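Local structure of diacylglycerol lipase (Aspergillus oryzae, 5XK2) at residues Thr80-Val85 and Ser143-Val148. The protein probably hydrolyses ester bonds of mono- and diacylglycerols, as a class 3 lipase of the alpha/beta-hydrolase clan. Numbering follows the deposited sequence.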
loop_
_atom_site.group_PDB
_atom_site.type_symbol
_atom_site.label_atom_id
_atom_site.label_comp_id
_atom_site.label_asym_id
_atom_site.label_seq_id
_atom_site.Cartn_x
_atom_site.Cartn_y
_atom_site.Cartn_z
ATOM N N THR A 80 -26.958 -24.595 -0.891
ATOM C CA THR A 80 -28.004 -23.952 -1.667
ATOM C C THR A 80 -27.643 -23.981 -3.136
ATOM O O THR A 80 -28.462 -24.345 -3.986
ATOM C CB THR A 80 -28.218 -22.517 -1.190
ATOM O OG1 THR A 80 -28.645 -22.575 0.168
ATOM C CG2 THR A 80 -29.277 -21.806 -2.034
ATOM N N ASN A 81 -26.401 -23.620 -3.436
ATOM C CA ASN A 81 -25.923 -23.559 -4.810
ATOM C C ASN A 81 -25.127 -24.787 -5.257
ATOM O O ASN A 81 -24.591 -24.831 -6.371
ATOM C CB ASN A 81 -25.101 -22.292 -4.986
ATOM C CG ASN A 81 -25.940 -21.064 -4.800
ATOM O OD1 ASN A 81 -26.819 -20.786 -5.617
ATOM N ND2 ASN A 81 -25.733 -20.355 -3.688
ATOM N N LYS A 82 -25.046 -25.766 -4.361
ATOM C CA LYS A 82 -24.351 -27.025 -4.625
ATOM C C LYS A 82 -22.930 -26.790 -5.093
ATOM O O LYS A 82 -22.527 -27.214 -6.180
ATOM C CB LYS A 82 -25.140 -27.877 -5.622
ATOM C CG LYS A 82 -26.382 -28.449 -4.958
ATOM C CD LYS A 82 -27.208 -29.311 -5.885
ATOM C CE LYS A 82 -26.571 -30.670 -6.107
ATOM N NZ LYS A 82 -27.486 -31.533 -6.904
ATOM N N ALA A 83 -22.181 -26.082 -4.258
ATOM C CA ALA A 83 -20.805 -25.745 -4.560
ATOM C C ALA A 83 -19.919 -25.946 -3.358
ATOM O O ALA A 83 -20.317 -25.643 -2.239
ATOM C CB ALA A 83 -20.708 -24.292 -5.035
ATOM N N ILE A 84 -18.715 -26.436 -3.614
ATOM C CA ILE A 84 -17.645 -26.408 -2.629
ATOM C C ILE A 84 -16.790 -25.236 -3.035
ATOM O O ILE A 84 -16.360 -25.153 -4.177
ATOM C CB ILE A 84 -16.807 -27.689 -2.614
ATOM C CG1 ILE A 84 -17.687 -28.930 -2.376
ATOM C CG2 ILE A 84 -15.664 -27.562 -1.591
ATOM C CD1 ILE A 84 -18.498 -28.882 -1.102
ATOM N N VAL A 85 -16.563 -24.320 -2.108
ATOM C CA VAL A 85 -15.863 -23.088 -2.423
ATOM C C VAL A 85 -14.506 -23.055 -1.736
ATOM O O VAL A 85 -14.425 -23.215 -0.521
ATOM C CB VAL A 85 -16.690 -21.871 -1.975
ATOM C CG1 VAL A 85 -15.961 -20.594 -2.335
ATOM C CG2 VAL A 85 -18.078 -21.911 -2.611
ATOM N N SER A 143 -21.121 -35.284 -3.951
ATOM C CA SER A 143 -20.395 -35.761 -5.140
ATOM C C SER A 143 -20.618 -34.981 -6.447
ATOM O O SER A 143 -19.719 -34.929 -7.280
ATOM C CB SER A 143 -20.723 -37.242 -5.390
ATOM O OG SER A 143 -22.091 -37.420 -5.686
ATOM N N ASP A 144 -21.796 -34.397 -6.630
ATOM C CA ASP A 144 -22.092 -33.661 -7.862
ATOM C C ASP A 144 -21.906 -32.149 -7.739
ATOM O O ASP A 144 -22.325 -31.408 -8.620
ATOM C CB ASP A 144 -23.509 -33.971 -8.344
ATOM C CG ASP A 144 -24.564 -33.559 -7.351
ATOM O OD1 ASP A 144 -24.224 -33.341 -6.166
ATOM O OD2 ASP A 144 -25.743 -33.477 -7.752
ATOM N N TYR A 145 -21.349 -31.682 -6.627
ATOM C CA TYR A 145 -21.170 -30.243 -6.430
ATOM C C TYR A 145 -20.108 -29.644 -7.339
ATOM O O TYR A 145 -19.111 -30.309 -7.676
ATOM C CB TYR A 145 -20.790 -29.941 -4.964
ATOM C CG TYR A 145 -21.929 -29.983 -3.962
ATOM C CD1 TYR A 145 -22.990 -30.872 -4.099
ATOM C CD2 TYR A 145 -21.931 -29.135 -2.865
ATOM C CE1 TYR A 145 -24.030 -30.910 -3.184
ATOM C CE2 TYR A 145 -22.969 -29.160 -1.933
ATOM C CZ TYR A 145 -24.019 -30.050 -2.104
ATOM O OH TYR A 145 -25.043 -30.102 -1.208
ATOM N N LYS A 146 -20.309 -28.383 -7.729
ATOM C CA LYS A 146 -19.263 -27.628 -8.401
ATOM C C LYS A 146 -18.140 -27.366 -7.435
ATOM O O LYS A 146 -18.358 -27.268 -6.231
ATOM C CB LYS A 146 -19.782 -26.288 -8.923
ATOM C CG LYS A 146 -20.840 -26.389 -9.980
ATOM C CD LYS A 146 -20.997 -25.061 -10.708
ATOM C CE LYS A 146 -22.015 -24.164 -10.044
ATOM N NZ LYS A 146 -21.528 -23.582 -8.769
ATOM N N ILE A 147 -16.935 -27.251 -7.964
ATOM C CA ILE A 147 -15.806 -26.786 -7.168
ATOM C C ILE A 147 -15.437 -25.391 -7.655
ATOM O O ILE A 147 -15.013 -25.224 -8.796
ATOM C CB ILE A 147 -14.604 -27.725 -7.270
ATOM C CG1 ILE A 147 -14.951 -29.089 -6.648
ATOM C CG2 ILE A 147 -13.408 -27.132 -6.542
ATOM C CD1 ILE A 147 -13.847 -30.115 -6.787
ATOM N N VAL A 148 -15.628 -24.394 -6.790
ATOM C CA VAL A 148 -15.387 -22.997 -7.148
ATOM C C VAL A 148 -14.174 -22.471 -6.404
ATOM O O VAL A 148 -14.094 -22.605 -5.172
ATOM C CB VAL A 148 -16.597 -22.095 -6.806
ATOM C CG1 VAL A 148 -16.247 -20.614 -7.039
ATOM C CG2 VAL A 148 -17.831 -22.496 -7.608
HETATM O O HOH W 1 -24.310 -22.811 -8.467
#
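K82 lies against the ring of Y145 where two parallel strands of the alpha/beta-hydrolase sheet begin, 83-89 and 146-152. The ring takes the CA of K82 over the centre of one face, a CH-pi contact with CA 3.7 Å from the ring centroid. The side chain of K82 runs at about a right angle to that of Y145, with CG 3.8 Å from CE1 of Y145. Its chain bends at chi3, and the amine beyond forms a salt bridge with D144. NZ of K82 meets OD2 of D144 at 2.7 Å, on the syn side and 32° out of the carboxylate plane. OD1 of the same carboxylate lies at the edge of the Y145 ring, in its plane. Two residues on, CD1 of I84 lies 3.9 Å from CD2 of Y145.

Three backbone bonds join the strands. K146 N donates to K82 O, I84 N to K146 O, and V148 N to I84 O. The first is the most bent, at 148°; the last is nearly straight, at 173°. A83 and V85 pair with K146 and V148 on one face of the sheet, where A83, V85 and K146 touch helix 14-27. I84 and I147 point to the other face, and I84 packs there on L135 and L138 of helix 118-138.

Further out, K82 and A83 both face D78 in a G1 beta bulge, in the turn from strand 71-78. Y145 OH is hydrogen-bonded to OD1 of N79 in this turn, and H142 meets the ring edge-to-face. On the helix 14-27 side, one water donates to N81 O and accepts from K146 NZ, at 2.9 Å from both N81 O and K146 NZ.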